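RNA pseudouridylate synthase domain-containing protein 1 (Homo sapiens, PDB 5VBB) probably binds RNA and converts uridine in it to pseudouridine. Local coordinates at residues Y99-R104 / S162-K167; V149-G154 / Q245-L250. One frame throughout, in Å; residues are numbered along the deposited sequence.

Interaction 1 of 2, residues Y99-R104 / S162-K167; sequences YLALLR and SKVLLK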
loop_
_atom_site.group_PDB
_atom_site.type_symbol
_atom_site.label_atom_id
_atom_site.label_comp_id
_atom_site.label_asym_id
_atom_site.label_seq_id
_atom_site.Cartn_x
_atom_site.Cartn_y
_atom_site.Cartn_z
ATOM N N TYR A 99 1.625 -0.789 5.101
ATOM C CA TYR A 99 1.931 -1.464 3.857
ATOM C C TYR A 99 3.241 -2.148 3.974
ATOM O O TYR A 99 4.079 -1.735 4.769
ATOM C CB TYR A 99 2.074 -0.440 2.713
ATOM C CG TYR A 99 0.847 0.370 2.408
ATOM C CD1 TYR A 99 0.354 1.296 3.324
ATOM C CD2 TYR A 99 0.167 0.219 1.198
ATOM C CE1 TYR A 99 -0.815 2.002 3.077
ATOM C CE2 TYR A 99 -0.979 0.964 0.920
ATOM C CZ TYR A 99 -1.467 1.847 1.870
ATOM O OH TYR A 99 -2.534 2.649 1.623
ATOM N N LEU A 100 3.458 -3.132 3.109
ATOM C CA LEU A 100 4.739 -3.784 2.943
ATOM C C LEU A 100 5.235 -3.397 1.581
ATOM O O LEU A 100 4.426 -3.219 0.660
ATOM C CB LEU A 100 4.598 -5.311 2.985
ATOM C CG LEU A 100 4.161 -5.896 4.303
ATOM C CD1 LEU A 100 3.848 -7.349 4.164
ATOM C CD2 LEU A 100 5.214 -5.688 5.394
ATOM N N ALA A 101 6.571 -3.376 1.406
ATOM C CA ALA A 101 7.165 -3.085 0.113
ATOM C C ALA A 101 8.542 -3.629 0.004
ATOM O O ALA A 101 9.205 -3.815 1.022
ATOM C CB ALA A 101 7.211 -1.580 -0.125
ATOM N N LEU A 102 8.990 -3.869 -1.252
ATOM C CA LEU A 102 10.351 -4.201 -1.565
ATOM C C LEU A 102 10.853 -2.963 -2.282
ATOM O O LEU A 102 10.292 -2.594 -3.291
ATOM C CB LEU A 102 10.499 -5.413 -2.442
ATOM C CG LEU A 102 10.069 -6.745 -1.837
ATOM C CD1 LEU A 102 10.133 -7.846 -2.863
ATOM C CD2 LEU A 102 10.883 -7.085 -0.648
ATOM N N LEU A 103 11.865 -2.298 -1.718
ATOM C CA LEU A 103 12.411 -1.060 -2.234
ATOM C C LEU A 103 13.821 -1.266 -2.766
ATOM O O LEU A 103 14.559 -2.056 -2.187
ATOM C CB LEU A 103 12.498 -0.048 -1.084
ATOM C CG LEU A 103 11.215 0.344 -0.369
ATOM C CD1 LEU A 103 11.498 1.505 0.560
ATOM C CD2 LEU A 103 10.128 0.721 -1.369
ATOM N N ARG A 104 14.244 -0.442 -3.731
ATOM C CA ARG A 104 15.601 -0.511 -4.308
ATOM C C ARG A 104 16.657 -0.056 -3.310
ATOM O O ARG A 104 16.473 0.971 -2.676
ATOM C CB ARG A 104 15.718 0.371 -5.569
ATOM C CG ARG A 104 14.871 -0.078 -6.765
ATOM C CD ARG A 104 15.485 -1.274 -7.407
ATOM N NE ARG A 104 14.710 -1.821 -8.518
ATOM C CZ ARG A 104 14.853 -3.056 -8.976
ATOM N NH1 ARG A 104 15.739 -3.876 -8.426
ATOM N NH2 ARG A 104 14.083 -3.496 -9.961
ATOM N N SER A 162 15.522 -3.606 -0.089
ATOM C CA SER A 162 15.079 -3.646 1.308
ATOM C C SER A 162 13.613 -3.998 1.408
ATOM O O SER A 162 12.784 -3.357 0.777
ATOM C CB SER A 162 15.285 -2.297 1.989
ATOM O OG SER A 162 16.656 -1.943 1.997
ATOM N N LYS A 163 13.279 -4.956 2.262
ATOM C CA LYS A 163 11.893 -5.224 2.573
ATOM C C LYS A 163 11.516 -4.292 3.733
ATOM O O LYS A 163 12.227 -4.256 4.744
ATOM C CB LYS A 163 11.680 -6.675 2.979
ATOM C CG LYS A 163 10.205 -6.968 3.194
ATOM C CD LYS A 163 10.003 -8.446 3.367
ATOM C CE LYS A 163 8.588 -8.739 3.751
ATOM N NZ LYS A 163 8.376 -10.189 4.009
ATOM N N VAL A 164 10.428 -3.507 3.575
ATOM C CA VAL A 164 10.050 -2.519 4.571
ATOM C C VAL A 164 8.600 -2.584 4.944
ATOM O O VAL A 164 7.769 -3.039 4.156
ATOM C CB VAL A 164 10.382 -1.075 4.102
ATOM C CG1 VAL A 164 11.846 -0.936 3.697
ATOM C CG2 VAL A 164 9.472 -0.643 2.945
ATOM N N LEU A 165 8.290 -2.013 6.121
ATOM C CA LEU A 165 6.932 -1.771 6.589
ATOM C C LEU A 165 6.757 -0.245 6.485
ATOM O O LEU A 165 7.618 0.507 6.968
ATOM C CB LEU A 165 6.764 -2.237 8.037
ATOM C CG LEU A 165 5.385 -2.037 8.715
ATOM C CD1 LEU A 165 4.326 -2.843 8.041
ATOM C CD2 LEU A 165 5.435 -2.467 10.133
ATOM N N LEU A 166 5.660 0.213 5.876
ATOM C CA LEU A 166 5.368 1.634 5.709
ATOM C C LEU A 166 4.090 1.980 6.376
ATOM O O LEU A 166 3.077 1.343 6.101
ATOM C CB LEU A 166 5.267 1.994 4.236
ATOM C CG LEU A 166 6.540 1.731 3.418
ATOM C CD1 LEU A 166 6.239 1.625 1.976
ATOM C CD2 LEU A 166 7.591 2.761 3.687
ATOM N N LYS A 167 4.097 2.984 7.252
ATOM C CA LYS A 167 2.874 3.427 7.915
ATOM C C LYS A 167 2.663 4.892 7.564
ATOM O O LYS A 167 3.359 5.768 8.087
ATOM C CB LYS A 167 2.983 3.228 9.414
ATOM C CG LYS A 167 1.664 3.468 10.151
ATOM C CD LYS A 167 1.880 3.480 11.629
ATOM C CE LYS A 167 0.653 3.919 12.358
ATOM N NZ LYS A 167 0.892 3.964 13.817
#

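Interaction 2 of 2, residues V149-G154 / Q245-L250; sequences VVLEHG and QSLDQL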
loop_
_atom_site.group_PDB
_atom_site.type_symbol
_atom_site.label_atom_id
_atom_site.label_comp_id
_atom_site.label_asym_id
_atom_site.label_seq_id
_atom_site.Cartn_x
_atom_site.Cartn_y
_atom_site.Cartn_z
ATOM N N VAL A 149 9.965 1.459 8.385
ATOM C CA VAL A 149 10.731 0.544 9.238
ATOM C C VAL A 149 11.364 -0.538 8.314
ATOM O O VAL A 149 10.650 -1.263 7.596
ATOM C CB VAL A 149 9.815 -0.088 10.329
ATOM C CG1 VAL A 149 10.585 -1.075 11.199
ATOM C CG2 VAL A 149 9.186 0.992 11.209
ATOM N N VAL A 150 12.675 -0.692 8.392
ATOM C CA VAL A 150 13.375 -1.672 7.573
ATOM C C VAL A 150 13.232 -3.053 8.220
ATOM O O VAL A 150 13.601 -3.213 9.371
ATOM C CB VAL A 150 14.849 -1.293 7.344
ATOM C CG1 VAL A 150 15.537 -2.314 6.469
ATOM C CG2 VAL A 150 14.980 0.087 6.712
ATOM N N LEU A 151 12.695 -4.040 7.475
ATOM C CA LEU A 151 12.488 -5.388 7.986
ATOM C C LEU A 151 13.666 -6.275 7.653
ATOM O O LEU A 151 14.163 -7.008 8.512
ATOM C CB LEU A 151 11.218 -5.982 7.401
ATOM C CG LEU A 151 9.951 -5.230 7.684
ATOM C CD1 LEU A 151 8.822 -5.794 6.837
ATOM C CD2 LEU A 151 9.655 -5.180 9.196
ATOM N N GLU A 152 14.107 -6.245 6.388
ATOM C CA GLU A 152 15.184 -7.110 5.934
ATOM C C GLU A 152 15.943 -6.493 4.785
ATOM O O GLU A 152 15.396 -5.681 4.054
ATOM C CB GLU A 152 14.592 -8.471 5.405
ATOM C CG GLU A 152 14.193 -9.526 6.447
ATOM C CD GLU A 152 13.550 -10.801 5.912
ATOM O OE1 GLU A 152 12.628 -10.672 5.082
ATOM O OE2 GLU A 152 13.958 -11.920 6.310
ATOM N N HIS A 153 17.197 -6.940 4.598
ATOM C CA HIS A 153 18.003 -6.644 3.416
ATOM C C HIS A 153 18.099 -7.965 2.677
ATOM O O HIS A 153 18.168 -9.032 3.299
ATOM C CB HIS A 153 19.416 -6.161 3.757
ATOM C CG HIS A 153 19.486 -4.769 4.292
ATOM N ND1 HIS A 153 20.606 -4.321 4.950
ATOM C CD2 HIS A 153 18.592 -3.752 4.211
ATOM C CE1 HIS A 153 20.334 -3.080 5.322
ATOM N NE2 HIS A 153 19.149 -2.687 4.869
ATOM N N GLY A 154 18.130 -7.884 1.355
ATOM C CA GLY A 154 18.261 -9.061 0.515
ATOM C C GLY A 154 18.529 -8.694 -0.918
ATOM O O GLY A 154 18.776 -7.522 -1.219
ATOM N N GLN A 245 14.397 -6.404 11.483
ATOM C CA GLN A 245 13.284 -6.375 12.446
ATOM C C GLN A 245 12.263 -7.443 12.146
ATOM O O GLN A 245 12.117 -7.870 11.009
ATOM C CB GLN A 245 12.638 -4.965 12.459
ATOM C CG GLN A 245 13.483 -4.003 13.257
ATOM C CD GLN A 245 13.098 -2.554 13.157
ATOM O OE1 GLN A 245 12.478 -1.987 14.091
ATOM N NE2 GLN A 245 13.633 -1.895 12.104
ATOM N N SER A 246 11.538 -7.846 13.181
ATOM C CA SER A 246 10.514 -8.880 13.102
ATOM C C SER A 246 9.169 -8.267 12.686
ATOM O O SER A 246 8.635 -7.440 13.419
ATOM C CB SER A 246 10.345 -9.545 14.465
ATOM O OG SER A 246 9.187 -10.360 14.496
ATOM N N LEU A 247 8.573 -8.756 11.597
ATOM C CA LEU A 247 7.253 -8.282 11.185
ATOM C C LEU A 247 6.158 -8.707 12.153
ATOM O O LEU A 247 5.219 -7.939 12.343
ATOM C CB LEU A 247 6.936 -8.779 9.773
ATOM C CG LEU A 247 5.640 -8.321 9.138
ATOM C CD1 LEU A 247 5.523 -6.784 9.132
ATOM C CD2 LEU A 247 5.557 -8.850 7.739
ATOM N N ASP A 248 6.243 -9.919 12.747
ATOM C CA ASP A 248 5.234 -10.378 13.713
ATOM C C ASP A 248 5.166 -9.418 14.884
ATOM O O ASP A 248 4.077 -9.028 15.301
ATOM C CB ASP A 248 5.566 -11.772 14.267
ATOM C CG ASP A 248 5.367 -12.925 13.316
ATOM O OD1 ASP A 248 4.467 -12.835 12.457
ATOM O OD2 ASP A 248 6.064 -13.953 13.477
ATOM N N GLN A 249 6.343 -9.040 15.434
ATOM C CA GLN A 249 6.403 -8.105 16.530
ATOM C C GLN A 249 5.873 -6.730 16.152
ATOM O O GLN A 249 5.186 -6.098 16.962
ATOM C CB GLN A 249 7.851 -7.978 17.034
ATOM C CG GLN A 249 8.389 -9.273 17.661
ATOM C CD GLN A 249 7.883 -9.448 19.064
ATOM O OE1 GLN A 249 6.832 -10.032 19.303
ATOM N NE2 GLN A 249 8.565 -8.862 20.021
ATOM N N LEU A 250 6.201 -6.250 14.937
ATOM C CA LEU A 250 5.706 -4.952 14.499
ATOM C C LEU A 250 4.208 -4.993 14.306
ATOM O O LEU A 250 3.562 -4.001 14.599
ATOM C CB LEU A 250 6.416 -4.464 13.226
ATOM C CG LEU A 250 7.880 -4.092 13.444
ATOM C CD1 LEU A 250 8.602 -4.066 12.145
ATOM C CD2 LEU A 250 8.022 -2.748 14.156
#

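Interaction 1 of 2, residues Y99-R104 / S162-K167
With CG of L103 anti to its own carbonyl carbon (chi1 -60°), the isobutyl group meets V164 at about a right angle, CD1 lying 3.8 Å from V164 CG2. The backbones beneath form an antiparallel ladder in the large sheet of the pseudouridine synthase fold, strand 96-104 beside strand 159-168. Y99, A101 and L103 are the hydrogen-bonded partners of L166, V164 and S162, each pair joined by two N-H...O=C bonds, the shortest from L166 N to Y99 O at 2.7 Å. The side chains on this face, S162 among them, are buried; helix 175-182 packs on it through L176 and C180. The Y99 ring has L166 O at its edge, in plane, and the Y99 side chain lies about 7 Å from that of D67, the probable active-site residue. On the other face, L100 CD2 reaches L165 CD1 at 4.0 Å, and L102 crosses K163 obliquely. The extended K163 chain carries NZ to a salt bridge with D228 and a hydrogen bond to F230 O. At its root, K163 CB lies 3.7 Å from L102 CD2.

Interaction 2 of 2, residues V149-G154 / Q245-L250
L151 and Q245 meet through their backbones, and with V149 they bury most of the surface in this contact between strand 146-156 and the start of the C-terminal helix 247-256. Q245 N donates to L151 O at 3.0 Å in a nearly straight bond (168° at the hydrogen). One residue back along the strand, the Q245 side chain makes a second bond: its CG is anti to the carbonyl carbon (chi1 -78°), the chain runs on extended, and NE2 gives a more bent bond to V150 O, also 3.0 Å long, with V150 O 33° out of the Q245 amide plane. NE2 bonds S110 O as well, so the amide nitrogen has two carbonyl acceptors. The V149 side chain crosses that of Q245 at about a right angle, its CG1 3.5 Å from Q245 CD. An alanine at Q245 would probably leave V150 O and S110 O without this donor and open a gap beside V149 CG1, while the backbone bond to L151 could remain. L151 turns its isobutyl group to the helix. CD2 presses on L250 CD1 at 3.3 Å, closer than usual carbon contact, and CD1 touches L247 CD1 at 4.1 Å. L250 CD1 also meets V149 CG1 at 3.7 Å, so one methyl lies against both strand residues. The helix start is capped by S246, whose OG accepts from Q249 N at 3.3 Å. L247 and L250, one turn apart, direct leucine side chains onto the sheet, where L247 also touches L100 and L250 touches L165. On the strand, L151 and E152 together sit opposite the single residue K163, a classic beta bulge beside an N-capped helix packed on the sheet.

The centres of interactions 1 and 2 lie 9 Å apart, on the same side of the chain's centre, in the large antiparallel sheet. Strands 146-156 and 159-168 follow one another in the chain and pair side by side, so the sheet order 96-104, 159-168, 146-156 links the two contacts. Their segments alternate in sequence: 99-104, 149-154, 162-167, then 245-250. K163 O lies 2.8 Å from L151 N and K163 N 2.9 Å from E152 O, two probable hydrogen bonds. Bonded to both neighbours, strand 159-168 joins the buried strand 96-104, near the probable active site, to the part carrying the C-terminal helix 247-256, away from that site.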